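Side-chain contacts in pyridine synthase TbtD (Thermobispora bispora, PDB 5WA4), which catalyses the formal [4+2] aza-cycloaddition that builds the pyridine core of the thiopeptide antibiotic thiomuracin: residues E[192-197]-E[333-338]; E[24-29]-E[44-49]; E[48-53]-E[99-104]. One frame throughout, in Å; residues are numbered along the deposited sequence.

Contact 1. Residues E[192-197]-E[333-338]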
# COMPACT_ATOMS: atom_id res chain seq x y z
N ARG E 192 26.49 -3.64 -5.31
CA ARG E 192 25.42 -4.05 -6.21
C ARG E 192 24.12 -3.32 -5.88
O ARG E 192 23.44 -2.77 -6.76
CB ARG E 192 25.17 -5.56 -6.16
CG ARG E 192 24.10 -5.99 -7.16
CD ARG E 192 24.46 -7.22 -7.98
NE ARG E 192 25.50 -7.02 -8.99
CZ ARG E 192 26.49 -7.88 -9.22
NH1 ARG E 192 26.61 -9.00 -8.51
NH2 ARG E 192 27.38 -7.63 -10.16
N SER E 193 23.78 -3.32 -4.59
CA SER E 193 22.56 -2.69 -4.12
C SER E 193 22.36 -1.25 -4.65
O SER E 193 21.24 -0.87 -5.01
CB SER E 193 22.55 -2.70 -2.60
OG SER E 193 21.57 -1.82 -2.11
N HIS E 194 23.45 -0.48 -4.71
CA HIS E 194 23.40 0.93 -5.12
C HIS E 194 22.96 1.01 -6.56
O HIS E 194 22.02 1.74 -6.88
CB HIS E 194 24.76 1.60 -4.93
CG HIS E 194 24.75 3.10 -5.04
ND1 HIS E 194 23.91 3.90 -4.30
CD2 HIS E 194 25.55 3.94 -5.73
CE1 HIS E 194 24.16 5.17 -4.57
NE2 HIS E 194 25.15 5.23 -5.44
N ALA E 195 23.62 0.22 -7.42
CA ALA E 195 23.34 0.25 -8.85
C ALA E 195 21.93 -0.27 -9.14
O ALA E 195 21.19 0.33 -9.93
CB ALA E 195 24.38 -0.58 -9.63
N GLU E 196 21.55 -1.36 -8.49
CA GLU E 196 20.21 -1.91 -8.65
C GLU E 196 19.10 -0.91 -8.27
O GLU E 196 18.01 -0.94 -8.84
CB GLU E 196 20.08 -3.18 -7.82
CG GLU E 196 20.91 -4.31 -8.38
CD GLU E 196 20.41 -4.75 -9.75
OE1 GLU E 196 19.19 -4.58 -10.00
OE2 GLU E 196 21.23 -5.25 -10.57
N ALA E 197 19.39 -0.02 -7.33
CA ALA E 197 18.43 0.99 -6.91
C ALA E 197 18.11 1.93 -8.08
O ALA E 197 16.95 2.25 -8.34
CB ALA E 197 18.97 1.76 -5.73
N HIS E 333 24.80 8.53 -13.40
CA HIS E 333 24.78 7.39 -14.32
C HIS E 333 26.13 6.72 -14.38
O HIS E 333 26.24 5.49 -14.36
CB HIS E 333 24.37 7.84 -15.73
CG HIS E 333 24.30 6.71 -16.71
ND1 HIS E 333 23.22 5.86 -16.79
CD2 HIS E 333 25.21 6.25 -17.60
CE1 HIS E 333 23.46 4.93 -17.70
NE2 HIS E 333 24.66 5.15 -18.21
N GLN E 334 27.18 7.53 -14.48
CA GLN E 334 28.52 6.95 -14.50
C GLN E 334 28.78 6.25 -13.16
O GLN E 334 29.33 5.14 -13.14
CB GLN E 334 29.58 8.02 -14.79
CG GLN E 334 29.60 8.57 -16.22
CD GLN E 334 30.66 9.64 -16.41
OE1 GLN E 334 30.60 10.72 -15.82
NE2 GLN E 334 31.66 9.33 -17.23
N ARG E 335 28.37 6.88 -12.05
CA ARG E 335 28.55 6.28 -10.73
C ARG E 335 27.87 4.92 -10.63
O ARG E 335 28.52 3.93 -10.24
CB ARG E 335 28.02 7.19 -9.63
CG ARG E 335 28.51 6.77 -8.21
CD ARG E 335 27.52 7.20 -7.11
NE ARG E 335 27.06 8.55 -7.40
CZ ARG E 335 25.80 8.93 -7.31
NH1 ARG E 335 24.87 8.07 -6.91
NH2 ARG E 335 25.46 10.18 -7.61
N PHE E 336 26.59 4.85 -11.01
CA PHE E 336 25.89 3.56 -10.97
C PHE E 336 26.55 2.51 -11.87
O PHE E 336 26.62 1.34 -11.50
CB PHE E 336 24.43 3.74 -11.33
CG PHE E 336 23.70 4.60 -10.34
CD1 PHE E 336 23.67 4.24 -8.99
CD2 PHE E 336 23.08 5.77 -10.72
CE1 PHE E 336 23.02 5.03 -8.05
CE2 PHE E 336 22.43 6.57 -9.78
CZ PHE E 336 22.40 6.20 -8.44
N LEU E 337 27.09 2.93 -13.01
CA LEU E 337 27.76 1.98 -13.89
C LEU E 337 29.02 1.45 -13.26
O LEU E 337 29.27 0.24 -13.25
CB LEU E 337 28.09 2.64 -15.23
CG LEU E 337 29.04 1.89 -16.16
CD1 LEU E 337 28.35 0.63 -16.65
CD2 LEU E 337 29.49 2.79 -17.30
N VAL E 338 29.84 2.35 -12.72
CA VAL E 338 31.03 1.94 -11.97
C VAL E 338 30.73 0.98 -10.78
O VAL E 338 31.40 -0.05 -10.64
CB VAL E 338 31.78 3.17 -11.47
CG1 VAL E 338 32.74 2.80 -10.37
CG2 VAL E 338 32.52 3.82 -12.63
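Ala-195 and Phe-336 mark where the two helical segments come closest, with their CA atoms 4.7 Å apart. The segment axes approach to 8.6 Å. They run more antiparallel than parallel, with 136° between their N-to-C directions. The small residue at 195 suits this spacing: Ala-195 CB rests on the backbone of the partner helix, 3.5 Å from Phe-336 O. Most of the remaining contact is made by the ring of His-194. Its CG stands anti to the backbone N (chi1 -168°), which carries the imidazole across to helix 332-352. There Phe-336 CE1 lies over one face of the imidazole, displaced toward the rim and 3.4 Å from His-194 NE2. The two ring planes are turned 47° apart, an oblique meeting. Arg-335 comes to the edge of the same imidazole. Its chain bends at chi3 and brings NH1 within 3.2 Å of His-194 NE2. NH1 donates a hydrogen bond to this nitrogen, tilted somewhat out of the imidazole plane but close to the guanidinium plane. His-194 is therefore held by a bond at its edge and by a phenyl carbon over its face. Tyr-322 stacks on His-194, and Tyr-198 stacks on Phe-336. Arg-192 pairs with Asp-344 and with Glu-210 of a second subunit, while Leu-337 points away from helix 184-201 and packs on the bound peptide. This is oblique helix-helix packing in the helical part of a lantibiotic dehydratase C-terminal family protein.

Contact 2. Residues E[24-29]-E[44-49]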
# COMPACT_ATOMS: atom_id res chain seq x y z
N ASP E 24 38.78 23.03 -14.94
CA ASP E 24 39.88 23.98 -15.15
C ASP E 24 39.78 25.14 -14.18
O ASP E 24 40.80 25.60 -13.66
CB ASP E 24 39.89 24.52 -16.59
CG ASP E 24 40.66 23.62 -17.56
OD1 ASP E 24 41.70 23.03 -17.17
OD2 ASP E 24 40.21 23.52 -18.72
N LEU E 25 38.56 25.62 -13.95
CA LEU E 25 38.33 26.66 -12.96
C LEU E 25 38.80 26.20 -11.59
O LEU E 25 39.32 26.99 -10.80
CB LEU E 25 36.85 27.05 -12.91
CG LEU E 25 36.34 27.82 -11.69
CD1 LEU E 25 37.00 29.18 -11.53
CD2 LEU E 25 34.85 27.98 -11.79
N ILE E 26 38.61 24.91 -11.33
CA ILE E 26 39.04 24.32 -10.07
C ILE E 26 40.55 24.47 -9.95
O ILE E 26 41.03 25.14 -9.02
CB ILE E 26 38.61 22.81 -9.97
CG1 ILE E 26 37.14 22.70 -9.57
CG2 ILE E 26 39.47 22.04 -8.98
CD1 ILE E 26 36.58 21.31 -9.69
N LEU E 27 41.28 23.92 -10.91
CA LEU E 27 42.74 23.82 -10.82
C LEU E 27 43.49 25.14 -11.05
O LEU E 27 44.56 25.33 -10.48
CB LEU E 27 43.23 22.79 -11.83
CG LEU E 27 42.66 21.39 -11.64
CD1 LEU E 27 43.19 20.42 -12.69
CD2 LEU E 27 42.98 20.91 -10.25
N ASP E 28 42.96 26.02 -11.89
CA ASP E 28 43.71 27.19 -12.37
C ASP E 28 43.25 28.49 -11.73
O ASP E 28 43.95 29.50 -11.79
CB ASP E 28 43.60 27.33 -13.90
CG ASP E 28 44.23 26.17 -14.65
OD1 ASP E 28 44.96 25.36 -14.03
OD2 ASP E 28 43.99 26.08 -15.89
N GLY E 29 42.06 28.47 -11.14
CA GLY E 29 41.54 29.64 -10.47
C GLY E 29 41.34 29.40 -8.98
O GLY E 29 41.78 30.20 -8.16
N ALA E 44 39.19 25.05 4.06
CA ALA E 44 38.38 25.43 2.93
C ALA E 44 37.93 24.22 2.10
O ALA E 44 38.54 23.14 2.17
CB ALA E 44 39.14 26.41 2.07
N TYR E 45 36.85 24.42 1.35
CA TYR E 45 36.39 23.43 0.39
C TYR E 45 35.41 24.06 -0.59
O TYR E 45 34.87 25.16 -0.35
CB TYR E 45 35.76 22.21 1.09
CG TYR E 45 34.36 22.38 1.67
CD1 TYR E 45 34.17 22.91 2.94
CD2 TYR E 45 33.24 21.95 0.97
CE1 TYR E 45 32.88 23.04 3.49
CE2 TYR E 45 31.95 22.07 1.51
CZ TYR E 45 31.78 22.62 2.77
OH TYR E 45 30.51 22.74 3.31
N PHE E 46 35.20 23.38 -1.71
CA PHE E 46 34.28 23.86 -2.73
C PHE E 46 33.32 22.75 -3.12
O PHE E 46 33.63 21.56 -2.95
CB PHE E 46 35.05 24.39 -3.97
CG PHE E 46 36.13 23.46 -4.47
CD1 PHE E 46 35.88 22.54 -5.47
CD2 PHE E 46 37.41 23.49 -3.92
CE1 PHE E 46 36.86 21.69 -5.92
CE2 PHE E 46 38.40 22.63 -4.36
CZ PHE E 46 38.13 21.73 -5.36
N LEU E 47 32.16 23.14 -3.63
CA LEU E 47 31.19 22.21 -4.20
C LEU E 47 30.63 22.69 -5.55
O LEU E 47 30.49 23.92 -5.78
CB LEU E 47 30.04 21.99 -3.22
CG LEU E 47 30.34 21.44 -1.83
CD1 LEU E 47 29.14 21.64 -0.93
CD2 LEU E 47 30.74 19.97 -1.91
N ARG E 48 30.27 21.75 -6.42
CA ARG E 48 29.49 22.08 -7.61
C ARG E 48 28.01 22.03 -7.31
O ARG E 48 27.56 21.21 -6.52
CB ARG E 48 29.78 21.13 -8.76
CG ARG E 48 31.22 20.83 -8.94
CD ARG E 48 31.40 19.71 -9.88
NE ARG E 48 32.81 19.37 -10.04
CZ ARG E 48 33.38 19.07 -11.20
NH1 ARG E 48 32.66 19.11 -12.31
NH2 ARG E 48 34.67 18.74 -11.27
N HIS E 49 27.25 22.90 -7.96
CA HIS E 49 25.79 22.87 -7.91
C HIS E 49 25.16 23.49 -9.19
O HIS E 49 25.79 24.29 -9.88
CB HIS E 49 25.27 23.60 -6.68
CG HIS E 49 23.88 23.21 -6.29
ND1 HIS E 49 22.77 23.88 -6.74
CD2 HIS E 49 23.42 22.19 -5.52
CE1 HIS E 49 21.68 23.30 -6.25
NE2 HIS E 49 22.05 22.27 -5.51
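Phe-46 is the first residue of strand 44-49 to touch the helical segment 24-29, and Ile-26 is its partner. The backbones stay well apart, with 8.8 Å between the CA atoms of these two residues, so side chains bridge the space. The phenyl ring of Phe-46 reaches Ile-26 with its outer atoms. CE1 lies 3.8 Å from Ile-26 CG1, and CZ lies 3.9 Å from Ile-26 CG2. The two side chains cross at about a right angle, and both branches of the isoleucine take part. Arg-327 makes a cation-pi contact with Phe-46. Two residues on, the extended chain of Arg-48 crosses Ile-26 at about a right angle and brings only its guanidinium end near. Its NH2 comes to 3.6 Å from Ile-26 CD1, the end of a branch stretched out by chi2 of 170°. A methyl here meets a polar nitrogen, and NH2 has its salt bridge with Asp-23. Phe-46 starts out toward the helix; Arg-48 arrives only by its length. Strand 9-16, helix 22-35 and strand 44-49 form a split beta-alpha-beta unit with strand 55-62 between its two strands, and the sheet order 2-3-1-4 is that of a ferredoxin-like fold.

Contact 3. Residues E[48-53]-E[99-104]; sequences RHWRRG and PLHERL
Trp-50 opens a type II beta turn that ends at Gly-53, and this turn lies beside the helical segment that carries His-101 and Leu-104. The turn is closed by Gly-53 N bonding to Trp-50 O at 3.1 Å. The backbone angles of Gly-53 leave no room for a side chain next to the carbonyl O of Arg-52. Trp-50 leaves the backbone toward the helix, and its indole makes nearly all of the turn's side of the contact. Leu-104 CD1 lies over the five-membered ring, 3.7 Å from its centroid and 3° off the normal, a well-centred CH-pi contact. Leu-104 CB meets the benzo part, 3.6 Å from Trp-50 CZ2. The turn belongs to the hairpin between strands 44-49 and 55-62 of a ferredoxin-like sheet. Helix 98-107 lies in the long connection from helix 64-85 to the last strand, 123-128, so the contact brings this connection to the hairpin tip. His-101 meets the benzo ring through other atoms, CE3 and CZ3. Trp-50 CE3 stands over the middle of the imidazole face, 3.6 Å from His-101 CG. The planes are inclined at 48°, so the pair is oblique. The same imidazole approaches the backbone of the turn, with His-101 CE1 3.4 Å from Trp-50 O. Trp-50 CG sits between the backbone N and the carbonyl carbon (chi1 53°), which sets the indole against its chain neighbours: on the face opposite Leu-104 lie His-49 CE1 and Arg-51 CB, both toward the rim. His-49 is itself steadied by Arg-51 N, which donates to His-49 ND1 at 3.1 Å. Glu-108 takes the indole N-H of Trp-50 and is a weak partner of His-49 NE2. Further round the helix, Glu-102 hydrogen-bonds Thr-331 of a third subunit.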
# COMPACT_ATOMS: atom_id res chain seq x y z
N ARG E 48 30.27 21.75 -6.42
CA ARG E 48 29.49 22.08 -7.61
C ARG E 48 28.01 22.03 -7.31
O ARG E 48 27.56 21.21 -6.52
CB ARG E 48 29.78 21.13 -8.76
CG ARG E 48 31.22 20.83 -8.94
CD ARG E 48 31.40 19.71 -9.88
NE ARG E 48 32.81 19.37 -10.04
CZ ARG E 48 33.38 19.07 -11.20
NH1 ARG E 48 32.66 19.11 -12.31
NH2 ARG E 48 34.67 18.74 -11.27
N HIS E 49 27.25 22.90 -7.96
CA HIS E 49 25.79 22.87 -7.91
C HIS E 49 25.16 23.49 -9.19
O HIS E 49 25.79 24.29 -9.88
CB HIS E 49 25.27 23.60 -6.68
CG HIS E 49 23.88 23.21 -6.29
ND1 HIS E 49 22.77 23.88 -6.74
CD2 HIS E 49 23.42 22.19 -5.52
CE1 HIS E 49 21.68 23.30 -6.25
NE2 HIS E 49 22.05 22.27 -5.51
N TRP E 50 23.89 23.13 -9.43
CA TRP E 50 23.13 23.45 -10.63
C TRP E 50 22.28 24.71 -10.58
O TRP E 50 21.91 25.25 -11.63
CB TRP E 50 22.19 22.29 -10.96
CG TRP E 50 21.30 21.84 -9.83
CD1 TRP E 50 21.57 20.85 -8.93
CD2 TRP E 50 20.00 22.35 -9.48
NE1 TRP E 50 20.54 20.72 -8.04
CE2 TRP E 50 19.56 21.62 -8.35
CE3 TRP E 50 19.17 23.35 -10.00
CZ2 TRP E 50 18.32 21.86 -7.73
CZ3 TRP E 50 17.94 23.59 -9.39
CH2 TRP E 50 17.53 22.84 -8.27
N ARG E 51 21.94 25.18 -9.39
CA ARG E 51 20.86 26.14 -9.27
C ARG E 51 21.26 27.52 -9.78
O ARG E 51 22.30 28.06 -9.39
CB ARG E 51 20.39 26.22 -7.83
CG ARG E 51 18.96 26.65 -7.69
CD ARG E 51 18.65 26.95 -6.25
NE ARG E 51 18.66 28.37 -5.91
CZ ARG E 51 19.10 28.83 -4.75
NH1 ARG E 51 19.58 27.97 -3.87
NH2 ARG E 51 19.08 30.13 -4.49
N ARG E 52 20.41 28.07 -10.64
CA ARG E 52 20.66 29.35 -11.29
C ARG E 52 21.90 29.31 -12.18
O ARG E 52 22.55 30.33 -12.40
CB ARG E 52 20.81 30.46 -10.24
CG ARG E 52 19.64 30.54 -9.30
CD ARG E 52 19.30 31.98 -9.03
NE ARG E 52 20.44 32.69 -8.46
CZ ARG E 52 20.58 34.01 -8.49
NH1 ARG E 52 19.64 34.75 -9.11
NH2 ARG E 52 21.65 34.58 -7.94
N GLY E 53 22.24 28.11 -12.66
CA GLY E 53 23.34 27.94 -13.59
C GLY E 53 24.54 27.27 -12.97
O GLY E 53 24.92 27.62 -11.85
N PRO E 99 12.34 22.99 -16.31
CA PRO E 99 11.63 21.82 -15.80
C PRO E 99 12.51 20.77 -15.12
O PRO E 99 12.03 20.13 -14.20
CB PRO E 99 10.97 21.23 -17.05
CG PRO E 99 10.89 22.37 -18.01
CD PRO E 99 12.16 23.15 -17.76
N LEU E 100 13.75 20.59 -15.54
CA LEU E 100 14.64 19.66 -14.85
C LEU E 100 15.04 20.23 -13.51
O LEU E 100 15.21 19.49 -12.55
CB LEU E 100 15.90 19.35 -15.65
CG LEU E 100 16.79 18.36 -14.91
CD1 LEU E 100 15.98 17.10 -14.66
CD2 LEU E 100 18.09 18.01 -15.66
N HIS E 101 15.19 21.54 -13.44
CA HIS E 101 15.58 22.19 -12.21
C HIS E 101 14.41 22.17 -11.18
O HIS E 101 14.64 21.95 -9.98
CB HIS E 101 16.07 23.60 -12.52
CG HIS E 101 17.44 23.65 -13.10
ND1 HIS E 101 18.13 24.83 -13.29
CD2 HIS E 101 18.27 22.66 -13.52
CE1 HIS E 101 19.33 24.56 -13.80
NE2 HIS E 101 19.44 23.25 -13.94
N GLU E 102 13.18 22.39 -11.65
CA GLU E 102 11.99 22.22 -10.82
C GLU E 102 12.03 20.85 -10.15
O GLU E 102 11.87 20.75 -8.94
CB GLU E 102 10.70 22.37 -11.65
CG GLU E 102 10.31 23.78 -11.97
CD GLU E 102 9.10 23.93 -12.93
OE1 GLU E 102 8.45 22.93 -13.34
OE2 GLU E 102 8.80 25.09 -13.27
N ARG E 103 12.27 19.81 -10.95
CA ARG E 103 12.24 18.42 -10.46
C ARG E 103 13.40 18.14 -9.50
O ARG E 103 13.23 17.42 -8.51
CB ARG E 103 12.29 17.42 -11.61
CG ARG E 103 12.31 15.95 -11.21
CD ARG E 103 11.05 15.59 -10.46
NE ARG E 103 11.00 14.19 -10.01
CZ ARG E 103 10.17 13.75 -9.07
NH1 ARG E 103 9.33 14.59 -8.47
NH2 ARG E 103 10.18 12.48 -8.72
N LEU E 104 14.57 18.70 -9.77
CA LEU E 104 15.66 18.50 -8.84
C LEU E 104 15.35 19.24 -7.54
O LEU E 104 15.71 18.76 -6.46
CB LEU E 104 16.98 18.97 -9.43
CG LEU E 104 17.57 18.30 -10.68
CD1 LEU E 104 18.88 19.01 -11.03
CD2 LEU E 104 17.79 16.80 -10.51

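From the N terminus, contact 2 comes first. It closes a short loop from helix 22-35 to strand 44-49. Contact 3 opens at the end of that strand, sharing Arg-48 and His-49 with contact 2. Its loop takes in strand 55-62 and helix 64-85 before reaching helix 98-107. Together these two tie the second half of strand 44-49 and the turn after it to helices 22-35 and 98-107. Contact 1 comes later and closes a long loop, with no strand among its modelled residues, from helix 184-201 to helix 332-352. It follows the other two in series, so no loop encloses another. Contacts 1 and 2 lie on opposite sides of the chain's centre, their centres 26 Å apart.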